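Putative alcohol dehydrogenase (Sinorhizobium meliloti, PDB 4J6F) is probably a zinc-type, medium-chain alcohol dehydrogenase that uses a nicotinamide cofactor to oxidise alcohols. Local coordinates at residues Gly43-Glu46 against Lys47-Tyr50; Ala93-Thr96 against Trp97-Gly101; Met166-Ala170 against Glu171-Val175; Arg341-Glu345 against Lys346-Pro350. All blocks are in the same frame, centred on the assembly; numbering follows the deposited sequence.

Contact 1 (Gly43-Glu46 against Lys47-Tyr50); sequences GGLE and KLVY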
loop_
_atom_site.group_PDB
_atom_site.type_symbol
_atom_site.label_atom_id
_atom_site.label_comp_id
_atom_site.label_asym_id
_atom_site.label_seq_id
_atom_site.Cartn_x
_atom_site.Cartn_y
_atom_site.Cartn_z
ATOM N N GLY A 43 16.160 -6.427 -26.774
ATOM C CA GLY A 43 17.289 -7.348 -26.757
ATOM C C GLY A 43 18.514 -6.795 -26.046
ATOM O O GLY A 43 18.403 -5.967 -25.123
ATOM N N GLY A 44 19.689 -7.245 -26.479
ATOM C CA GLY A 44 20.937 -6.886 -25.809
ATOM C C GLY A 44 21.610 -5.654 -26.377
ATOM O O GLY A 44 21.098 -5.032 -27.300
ATOM N N LEU A 45 22.836 -5.406 -25.972
ATOM C CA LEU A 45 23.504 -4.184 -26.342
ATOM C C LEU A 45 23.538 -4.049 -27.855
ATOM O O LEU A 45 23.542 -2.947 -28.372
ATOM C CB LEU A 45 24.926 -4.177 -25.800
ATOM C CG LEU A 45 25.129 -4.067 -24.295
ATOM C CD1 LEU A 45 26.606 -4.145 -23.985
ATOM C CD2 LEU A 45 24.560 -2.770 -23.762
ATOM N N GLU A 46 23.603 -5.158 -28.573
ATOM C CA GLU A 46 23.720 -5.086 -30.035
ATOM C C GLU A 46 22.521 -4.386 -30.694
ATOM O O GLU A 46 22.619 -3.942 -31.844
ATOM C CB GLU A 46 24.018 -6.460 -30.658
ATOM C CG GLU A 46 22.818 -7.396 -30.824
ATOM C CD GLU A 46 22.397 -8.131 -29.548
ATOM O OE1 GLU A 46 21.307 -8.750 -29.585
ATOM O OE2 GLU A 46 23.130 -8.108 -28.519
ATOM N N LYS A 47 21.417 -4.264 -29.951
ATOM C CA LYS A 47 20.260 -3.463 -30.370
ATOM C C LYS A 47 20.492 -1.938 -30.270
ATOM O O LYS A 47 19.686 -1.147 -30.775
ATOM C CB LYS A 47 18.997 -3.859 -29.594
ATOM C CG LYS A 47 18.549 -5.312 -29.744
ATOM C CD LYS A 47 18.141 -5.671 -31.173
ATOM C CE LYS A 47 17.917 -7.172 -31.320
ATOM N NZ LYS A 47 17.144 -7.551 -32.538
ATOM N N LEU A 48 21.591 -1.522 -29.639
ATOM C CA LEU A 48 21.951 -0.098 -29.611
ATOM C C LEU A 48 22.979 0.225 -30.682
ATOM O O LEU A 48 24.144 -0.125 -30.534
ATOM C CB LEU A 48 22.495 0.327 -28.243
ATOM C CG LEU A 48 21.619 0.158 -26.998
ATOM C CD1 LEU A 48 22.503 0.178 -25.761
ATOM C CD2 LEU A 48 20.492 1.187 -26.905
ATOM N N VAL A 49 22.554 0.913 -31.741
ATOM C CA VAL A 49 23.450 1.261 -32.852
ATOM C C VAL A 49 23.856 2.735 -32.838
ATOM O O VAL A 49 23.000 3.627 -32.835
ATOM C CB VAL A 49 22.818 0.914 -34.218
ATOM C CG1 VAL A 49 23.816 1.143 -35.343
ATOM C CG2 VAL A 49 22.339 -0.530 -34.226
ATOM N N TYR A 50 25.165 2.975 -32.828
ATOM C CA TYR A 50 25.723 4.318 -32.931
ATOM C C TYR A 50 25.619 4.756 -34.377
ATOM O O TYR A 50 26.253 4.152 -35.244
ATOM C CB TYR A 50 27.188 4.282 -32.508
ATOM C CG TYR A 50 27.884 5.622 -32.450
ATOM C CD1 TYR A 50 27.535 6.574 -31.487
ATOM C CD2 TYR A 50 28.928 5.923 -33.325
ATOM C CE1 TYR A 50 28.185 7.798 -31.414
ATOM C CE2 TYR A 50 29.584 7.144 -33.267
ATOM C CZ TYR A 50 29.216 8.084 -32.312
ATOM O OH TYR A 50 29.869 9.310 -32.248
#

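Contact 2 (Ala93-Thr96 against Trp97-Gly101); sequences AVST and WRRHG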
loop_
_atom_site.group_PDB
_atom_site.type_symbol
_atom_site.label_atom_id
_atom_site.label_comp_id
_atom_site.label_asym_id
_atom_site.label_seq_id
_atom_site.Cartn_x
_atom_site.Cartn_y
_atom_site.Cartn_z
ATOM N N ALA A 93 6.958 -11.993 -19.612
ATOM C CA ALA A 93 6.825 -11.580 -21.013
ATOM C C ALA A 93 7.620 -10.300 -21.289
ATOM O O ALA A 93 7.881 -9.506 -20.362
ATOM C CB ALA A 93 5.356 -11.391 -21.377
ATOM N N VAL A 94 8.025 -10.101 -22.545
ATOM C CA VAL A 94 8.722 -8.850 -22.890
ATOM C C VAL A 94 7.732 -7.699 -23.172
ATOM O O VAL A 94 6.774 -7.862 -23.927
ATOM C CB VAL A 94 9.841 -9.007 -23.969
ATOM C CG1 VAL A 94 10.115 -10.468 -24.260
ATOM C CG2 VAL A 94 9.512 -8.242 -25.236
ATOM N N SER A 95 7.974 -6.547 -22.549
ATOM C CA SER A 95 7.061 -5.400 -22.619
ATOM C C SER A 95 7.805 -4.144 -22.172
ATOM O O SER A 95 8.631 -4.237 -21.270
ATOM C CB SER A 95 5.875 -5.654 -21.668
ATOM O OG SER A 95 4.746 -4.854 -21.969
ATOM N N THR A 96 7.474 -2.986 -22.721
ATOM C CA THR A 96 7.900 -1.714 -22.151
ATOM C C THR A 96 7.056 -1.435 -20.929
ATOM O O THR A 96 6.088 -2.128 -20.673
ATOM C CB THR A 96 7.744 -0.521 -23.103
ATOM O OG1 THR A 96 6.546 -0.662 -23.863
ATOM C CG2 THR A 96 8.922 -0.429 -24.024
ATOM N N TRP A 97 7.452 -0.447 -20.146
ATOM C CA TRP A 97 6.748 -0.144 -18.922
ATOM C C TRP A 97 5.356 0.367 -19.241
ATOM O O TRP A 97 4.421 0.202 -18.441
ATOM C CB TRP A 97 7.530 0.870 -18.098
ATOM C CG TRP A 97 7.604 2.193 -18.731
ATOM C CD1 TRP A 97 8.541 2.614 -19.604
ATOM C CD2 TRP A 97 6.692 3.282 -18.547
ATOM N NE1 TRP A 97 8.278 3.908 -19.983
ATOM C CE2 TRP A 97 7.145 4.340 -19.346
ATOM C CE3 TRP A 97 5.532 3.463 -17.783
ATOM C CZ2 TRP A 97 6.490 5.568 -19.405
ATOM C CZ3 TRP A 97 4.879 4.682 -17.844
ATOM C CH2 TRP A 97 5.366 5.722 -18.646
ATOM N N ARG A 98 5.211 0.979 -20.415
ATOM C CA ARG A 98 3.923 1.532 -20.767
ATOM C C ARG A 98 3.029 0.431 -21.298
ATOM O O ARG A 98 2.734 0.384 -22.492
ATOM C CB ARG A 98 4.051 2.695 -21.739
ATOM C CG ARG A 98 3.024 3.767 -21.456
ATOM C CD ARG A 98 3.454 5.091 -22.042
ATOM N NE ARG A 98 2.607 6.185 -21.579
ATOM C CZ ARG A 98 1.460 6.554 -22.147
ATOM N NH1 ARG A 98 0.770 7.567 -21.631
ATOM N NH2 ARG A 98 1.000 5.919 -23.222
ATOM N N ARG A 99 2.597 -0.445 -20.392
ATOM C CA ARG A 99 1.858 -1.654 -20.758
ATOM C C ARG A 99 0.575 -1.393 -21.558
ATOM O O ARG A 99 0.193 -2.220 -22.371
ATOM C CB ARG A 99 1.528 -2.491 -19.524
ATOM C CG ARG A 99 2.727 -3.099 -18.811
ATOM C CD ARG A 99 2.351 -3.534 -17.397
ATOM N NE ARG A 99 3.288 -4.474 -16.773
ATOM C CZ ARG A 99 3.092 -5.050 -15.582
ATOM N NH1 ARG A 99 1.994 -4.776 -14.859
ATOM N NH2 ARG A 99 4.000 -5.893 -15.097
ATOM N N HIS A 100 -0.081 -0.253 -21.344
ATOM C CA HIS A 100 -1.407 -0.054 -21.935
ATOM C C HIS A 100 -1.518 1.073 -22.963
ATOM O O HIS A 100 -2.610 1.385 -23.435
ATOM C CB HIS A 100 -2.467 0.068 -20.834
ATOM C CG HIS A 100 -2.576 -1.162 -19.987
ATOM N ND1 HIS A 100 -3.257 -2.289 -20.396
ATOM C CD2 HIS A 100 -2.051 -1.457 -18.774
ATOM C CE1 HIS A 100 -3.157 -3.222 -19.466
ATOM N NE2 HIS A 100 -2.430 -2.741 -18.472
ATOM N N GLY A 101 -0.386 1.657 -23.334
ATOM C CA GLY A 101 -0.342 2.638 -24.410
ATOM C C GLY A 101 1.068 2.630 -24.940
ATOM O O GLY A 101 1.898 3.457 -24.540
#

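Contact 3 (Met166-Ala170 against Glu171-Val175); sequences MALPA and ENAHV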
loop_
_atom_site.group_PDB
_atom_site.type_symbol
_atom_site.label_atom_id
_atom_site.label_comp_id
_atom_site.label_asym_id
_atom_site.label_seq_id
_atom_site.Cartn_x
_atom_site.Cartn_y
_atom_site.Cartn_z
HETATM N N MSE A 166 18.129 17.652 -29.468
HETATM C CA MSE A 166 16.864 17.103 -29.003
HETATM C C MSE A 166 15.790 18.143 -29.095
HETATM O O MSE A 166 16.010 19.315 -28.741
HETATM C CB MSE A 166 17.036 16.636 -27.562
HETATM C CG MSE A 166 15.852 15.828 -27.053
HETATM SE SE MSE A 166 16.086 15.608 -25.111
HETATM C CE MSE A 166 14.204 15.261 -24.662
ATOM N N ALA A 167 14.626 17.722 -29.588
ATOM C CA ALA A 167 13.421 18.555 -29.587
ATOM C C ALA A 167 12.640 18.300 -28.304
ATOM O O ALA A 167 12.648 17.180 -27.799
ATOM C CB ALA A 167 12.562 18.230 -30.797
ATOM N N LEU A 168 11.982 19.324 -27.769
ATOM C CA LEU A 168 11.128 19.164 -26.580
ATOM C C LEU A 168 10.290 20.404 -26.356
ATOM O O LEU A 168 10.684 21.482 -26.782
ATOM C CB LEU A 168 11.962 18.901 -25.328
ATOM C CG LEU A 168 12.894 20.017 -24.883
ATOM C CD1 LEU A 168 12.858 20.156 -23.372
ATOM C CD2 LEU A 168 14.298 19.748 -25.378
ATOM N N PRO A 169 9.142 20.273 -25.666
ATOM C CA PRO A 169 8.298 21.445 -25.422
ATOM C C PRO A 169 9.032 22.502 -24.611
ATOM O O PRO A 169 9.758 22.161 -23.670
ATOM C CB PRO A 169 7.153 20.889 -24.573
ATOM C CG PRO A 169 7.192 19.415 -24.747
ATOM C CD PRO A 169 8.623 19.073 -24.990
ATOM N N ALA A 170 8.825 23.770 -24.964
ATOM C CA ALA A 170 9.409 24.893 -24.235
ATOM C C ALA A 170 9.256 24.809 -22.715
ATOM O O ALA A 170 10.247 24.970 -22.005
ATOM C CB ALA A 170 8.869 26.213 -24.757
ATOM N N GLU A 171 8.047 24.540 -22.213
ATOM C CA GLU A 171 7.819 24.412 -20.747
ATOM C C GLU A 171 8.776 23.427 -20.085
ATOM O O GLU A 171 9.048 23.535 -18.890
ATOM C CB GLU A 171 6.384 23.983 -20.367
ATOM C CG GLU A 171 5.263 24.423 -21.292
ATOM C CD GLU A 171 5.180 23.556 -22.536
ATOM O OE1 GLU A 171 4.594 22.448 -22.450
ATOM O OE2 GLU A 171 5.704 23.987 -23.598
ATOM N N ASN A 172 9.273 22.463 -20.851
ATOM C CA ASN A 172 10.134 21.433 -20.282
ATOM C C ASN A 172 11.634 21.779 -20.228
ATOM O O ASN A 172 12.431 21.034 -19.637
ATOM C CB ASN A 172 9.877 20.069 -20.947
ATOM C CG ASN A 172 8.576 19.424 -20.472
ATOM O OD1 ASN A 172 7.476 19.920 -20.754
ATOM N ND2 ASN A 172 8.696 18.317 -19.739
ATOM N N ALA A 173 12.002 22.908 -20.831
ATOM C CA ALA A 173 13.374 23.364 -20.816
ATOM C C ALA A 173 13.548 24.379 -19.693
ATOM O O ALA A 173 13.129 25.529 -19.821
ATOM C CB ALA A 173 13.742 23.964 -22.167
ATOM N N HIS A 174 14.158 23.959 -18.592
ATOM C CA HIS A 174 14.261 24.833 -17.431
ATOM C C HIS A 174 15.609 25.513 -17.287
ATOM O O HIS A 174 16.667 24.884 -17.394
ATOM C CB HIS A 174 13.919 24.083 -16.152
ATOM C CG HIS A 174 12.488 23.671 -16.083
ATOM N ND1 HIS A 174 11.536 24.402 -15.404
ATOM C CD2 HIS A 174 11.834 22.630 -16.650
ATOM C CE1 HIS A 174 10.358 23.821 -15.543
ATOM N NE2 HIS A 174 10.511 22.742 -16.291
ATOM N N VAL A 175 15.561 26.815 -17.048
ATOM C CA VAL A 175 16.764 27.534 -16.734
ATOM C C VAL A 175 16.900 27.471 -15.222
ATOM O O VAL A 175 16.035 27.958 -14.496
ATOM C CB VAL A 175 16.701 28.988 -17.226
ATOM C CG1 VAL A 175 17.896 29.783 -16.704
ATOM C CG2 VAL A 175 16.656 29.011 -18.742
#

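Contact 4 (Arg341-Glu345 against Lys346-Pro350); sequences RYIEE and KKIRP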
loop_
_atom_site.group_PDB
_atom_site.type_symbol
_atom_site.label_atom_id
_atom_site.label_comp_id
_atom_site.label_asym_id
_atom_site.label_seq_id
_atom_site.Cartn_x
_atom_site.Cartn_y
_atom_site.Cartn_z
ATOM N N ARG A 341 14.018 23.744 -7.104
ATOM C CA ARG A 341 14.255 24.544 -5.915
ATOM C C ARG A 341 15.389 23.968 -5.046
ATOM O O ARG A 341 16.265 24.712 -4.586
ATOM C CB ARG A 341 12.957 24.663 -5.127
ATOM C CG ARG A 341 12.649 26.046 -4.583
ATOM C CD ARG A 341 11.145 26.297 -4.522
ATOM N NE ARG A 341 10.398 25.259 -3.789
ATOM C CZ ARG A 341 9.377 24.557 -4.291
ATOM N NH1 ARG A 341 8.957 24.773 -5.537
ATOM N NH2 ARG A 341 8.772 23.640 -3.548
ATOM N N TYR A 342 15.391 22.647 -4.851
ATOM C CA TYR A 342 16.427 21.978 -4.054
ATOM C C TYR A 342 17.816 22.154 -4.653
ATOM O O TYR A 342 18.785 22.484 -3.946
ATOM C CB TYR A 342 16.152 20.478 -3.935
ATOM C CG TYR A 342 15.159 20.056 -2.874
ATOM C CD1 TYR A 342 14.839 20.886 -1.798
ATOM C CD2 TYR A 342 14.562 18.796 -2.931
ATOM C CE1 TYR A 342 13.929 20.484 -0.827
ATOM C CE2 TYR A 342 13.657 18.381 -1.960
ATOM C CZ TYR A 342 13.346 19.230 -0.912
ATOM O OH TYR A 342 12.461 18.816 0.042
ATOM N N ILE A 343 17.908 21.900 -5.956
ATOM C CA ILE A 343 19.138 22.124 -6.701
ATOM C C ILE A 343 19.648 23.552 -6.501
ATOM O O ILE A 343 20.835 23.746 -6.203
ATOM C CB ILE A 343 18.955 21.832 -8.198
ATOM C CG1 ILE A 343 18.808 20.321 -8.435
ATOM C CG2 ILE A 343 20.136 22.383 -8.977
ATOM C CD1 ILE A 343 18.108 19.943 -9.730
ATOM N N GLU A 344 18.744 24.532 -6.631
ATOM C CA GLU A 344 19.106 25.957 -6.554
ATOM C C GLU A 344 19.570 26.376 -5.178
ATOM O O GLU A 344 20.617 26.988 -5.044
ATOM C CB GLU A 344 17.970 26.843 -7.033
ATOM C CG GLU A 344 17.787 26.798 -8.543
ATOM C CD GLU A 344 16.597 27.613 -9.013
ATOM O OE1 GLU A 344 16.531 27.980 -10.213
ATOM O OE2 GLU A 344 15.724 27.887 -8.163
ATOM N N GLU A 345 18.803 26.012 -4.154
ATOM C CA GLU A 345 19.161 26.289 -2.754
ATOM C C GLU A 345 20.308 25.405 -2.261
ATOM O O GLU A 345 20.699 25.493 -1.103
ATOM C CB GLU A 345 17.942 26.096 -1.846
ATOM C CG GLU A 345 16.774 27.029 -2.134
ATOM C CD GLU A 345 15.444 26.514 -1.590
ATOM O OE1 GLU A 345 15.421 25.505 -0.842
ATOM O OE2 GLU A 345 14.404 27.123 -1.916
ATOM N N LYS A 346 20.830 24.554 -3.142
ATOM C CA LYS A 346 21.871 23.567 -2.802
ATOM C C LYS A 346 21.551 22.663 -1.591
ATOM O O LYS A 346 22.429 22.359 -0.782
ATOM C CB LYS A 346 23.239 24.245 -2.646
ATOM C CG LYS A 346 23.837 24.726 -3.958
ATOM C CD LYS A 346 25.160 25.441 -3.744
ATOM C CE LYS A 346 25.564 26.242 -4.971
ATOM N NZ LYS A 346 25.897 25.384 -6.147
ATOM N N LYS A 347 20.295 22.233 -1.476
ATOM C CA LYS A 347 19.912 21.325 -0.400
ATOM C C LYS A 347 20.261 19.893 -0.790
ATOM O O LYS A 347 20.342 19.026 0.065
ATOM C CB LYS A 347 18.426 21.448 -0.028
ATOM C CG LYS A 347 18.003 22.830 0.440
ATOM C CD LYS A 347 16.774 22.793 1.343
ATOM C CE LYS A 347 16.636 24.122 2.089
ATOM N NZ LYS A 347 15.564 24.144 3.130
ATOM N N ILE A 348 20.436 19.649 -2.087
ATOM C CA ILE A 348 21.039 18.400 -2.583
ATOM C C ILE A 348 22.231 18.737 -3.484
ATOM O O ILE A 348 22.350 19.876 -3.936
ATOM C CB ILE A 348 20.041 17.508 -3.352
ATOM C CG1 ILE A 348 19.435 18.272 -4.539
ATOM C CG2 ILE A 348 18.993 16.956 -2.403
ATOM C CD1 ILE A 348 18.449 17.482 -5.377
ATOM N N ARG A 349 23.104 17.761 -3.736
ATOM C CA ARG A 349 24.289 17.988 -4.572
ATOM C C ARG A 349 24.498 16.911 -5.662
ATOM O O ARG A 349 24.071 15.761 -5.502
ATOM C CB ARG A 349 25.543 18.187 -3.700
ATOM C CG ARG A 349 25.945 16.995 -2.838
ATOM C CD ARG A 349 27.219 17.282 -2.059
ATOM N NE ARG A 349 27.674 16.131 -1.273
ATOM C CZ ARG A 349 28.542 15.214 -1.708
ATOM N NH1 ARG A 349 29.043 15.296 -2.938
ATOM N NH2 ARG A 349 28.910 14.201 -0.922
ATOM N N PRO A 350 25.152 17.278 -6.778
ATOM C CA PRO A 350 25.294 16.296 -7.857
ATOM C C PRO A 350 26.282 15.197 -7.496
ATOM O O PRO A 350 27.293 15.462 -6.860
ATOM C CB PRO A 350 25.833 17.130 -9.016
ATOM C CG PRO A 350 26.630 18.200 -8.338
ATOM C CD PRO A 350 25.885 18.524 -7.070
#

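Contact 1 (Gly43-Glu46 against Lys47-Tyr50)
Gly44 and Leu45 offer their carbonyl oxygens to the amides of Lys47 and Leu48, two successive three-apart bonds that make a short 3-10 turn at the head of strand 48-51. Lys47 N reaches Gly44 O at 2.8 Å, and Leu48 N reaches Leu45 O at 2.7 Å with an N-H...O angle of 163°. In the second bond the donor stands above the carbonyl plane, not on a lone pair. The side chains add light packing. Lys47 CG, set beside its own backbone nitrogen by chi1 (-60°), comes 3.8 Å from Gly43 CA; a bend at chi2 then turns the rest of the chain off, and its end leads away. Glu46 runs alongside Lys47 in the same direction, yet Glu46 OE1 and Lys47 NZ stay 5.2 Å apart, so no salt bridge forms. On the apolar side Leu45 CD2 meets Leu48 CD1 at 4.1 Å, the two leucines slanting across one another. The carbonyls at both ends of the turn find partners outside it: Arg81 NE holds Gly43 O before it, while Thr40 OG1 bonds Lys47 O and His362 NE2 bonds Leu48 O after it. The turn thus closes the connection from strand 33-39 to its antiparallel neighbour 48-51; both leucines touch helices 361-370 and 75-82, and Leu48 also packs on strand 33-39.

Contact 2 (Ala93-Thr96 against Trp97-Gly101)
Arg99 sets its CG against Thr96 O, at 4.0 Å, and against the hydroxyl Ser95 OG, at 4.1 Å. The site is a tightly folded piece of the loop between helix 75-82 and strand 113-121, in the GroES-like part of the fold: an inverse gamma turn centred on Arg98 runs into a type I beta turn from Arg98 to Gly101. Ser95 OG lies anti to its own nitrogen (chi1 -161°), which swings it toward Thr96 O for a weak bond of 3.3 Å. Between the two halves the link is mainly van der Waals, carried by that CG of Arg99. The indole of Trp97 has the aliphatic root of Arg98 on one face, Arg98 CB sitting 4.1 Å above the ring plane over its centre. Around that indole gather Tyr153, nearly parallel to it, and Tyr85, which meets it edge-to-face; a glycerol molecule, probably from the crystallisation liquor, lies close by. Beyond CG the Arg99 chain is extended, and it carries the guanidinium to the second subunit, where it makes a salt bridge to Asp314 and a hydrogen bond to Thr317 of that subunit; Arg99 also holds the carbonyls of Gly86 and Tyr85 in its own chain. Arg98 binds the backbone carbonyls of Asp150 and Ile151 by NH1 and NE. Its remaining nitrogen, NH2, reaches the last residue of the beta turn: Arg98 NH2 meets Gly101 O at 2.9 Å, with an N-H...O angle of 160° and the oxygen in the guanidinium plane.

Contact 3 (Met166-Ala170 against Glu171-Val175)
A single 3-10 turn joins strand 165-169 to strand 173-175 in the GroES-like part of the fold, and the carbonyls of Pro169 and Ala170 hold it together. Asn172 N binds Pro169 O at 2.9 Å, and Ala173 N binds Ala170 O at 3.0 Å with an N-H...O angle of 163°. Both donors stand well above the planes of the carbonyls they use. Inside the bend, Leu168 CD1 lies 3.8 Å from Asn172 CB and 4.1 Å from Ala173 CB. Its CG sits between the backbone nitrogen and the carbonyl carbon (chi1 64°), a setting that aims the branch at the far limb of the turn. On the outer side the Glu171 chain bends at chi2 (79°) and doubles back, so that its carboxylate rests against the Pro169 ring with Glu171 OE2 3.6 Å from Pro169 CB. Asn172 OD1 comes to the same ring from another direction, 4.0 Å from Pro169 CG, while its ND2 is bonded to Asp137 O on strand 133-140. The two limbs pair with different strands of one mixed sheet: Leu168 joins its backbone to Val64, and His174 joins Met135. Leu168 and Ala173 both touch strands 63-72 and 133-140. The turn therefore divides its chemistry: backbone bonds fix the bend and apolar groups fill its inner side, whereas the carboxylate of Glu171 meets the proline through plain van der Waals contact, without a charged mate in the turn itself.

Contact 4 (Arg341-Glu345 against Lys346-Pro350)
Tyr342 O takes the amide of Lys347 at 2.9 Å, five residues on, in the shortest polar bond that links the end of helix 333-344 to the chain beyond it. This is a Schellman motif. Lys346 has left the helix with positive phi (52°), and its own amide turns back to Ile343 O at 3.2 Å, a longer bond with the donor far above the carbonyl plane. Lys347 CB touches Tyr342 CD1 at 4.0 Å, approaching the ring obliquely. Ile348 then closes the apolar side. Its CG1 lies between the backbone nitrogen and the carbonyl carbon (chi1 58°), and the branch so placed reaches back to the helix: Ile348 CG1 comes 4.0 Å from Tyr342 CB, and Ile348 CD1 comes 4.2 Å from Ile343 CG1. The same isoleucine packs on Leu226 of helix 218-229, on Phe188 and on Tyr192, so it joins the helix end to its neighbours. An alanine here is likely to open a gap beside Tyr342 CB and Ile343 CG1, leaving the end of the helix less firmly seated on helix 218-229. Of the charged ends, Lys346 NZ makes a salt bridge with Asp179. Glu345 crosses over Lys347, its OE1 3.5 Å from Lys347 CE, while Glu345 OE1 and Lys347 NZ are 4.2 Å apart, beyond salt-bridge distance.

Overall arrangement
All four contacts are local bends, set apart along the chain and touching nowhere. Contact 1 lies at the surface; contacts 2, 3 and 4 are partly buried. Contacts 1 and 3 are alike in kind, 3-10 turns leading into strands, but they serve different sheets: the first the small antiparallel sheet, the second two limbs of the mixed sheet. Contact 4 ends a helix instead, on the far side of the chain's centre from contacts 1 and 2; its nearest atoms come about 4 Å from contact 3. Contact 2 differs in chemistry, depending on arginine and aromatic groups rather than on backbone bonds across its halves, and it alone touches the second subunit.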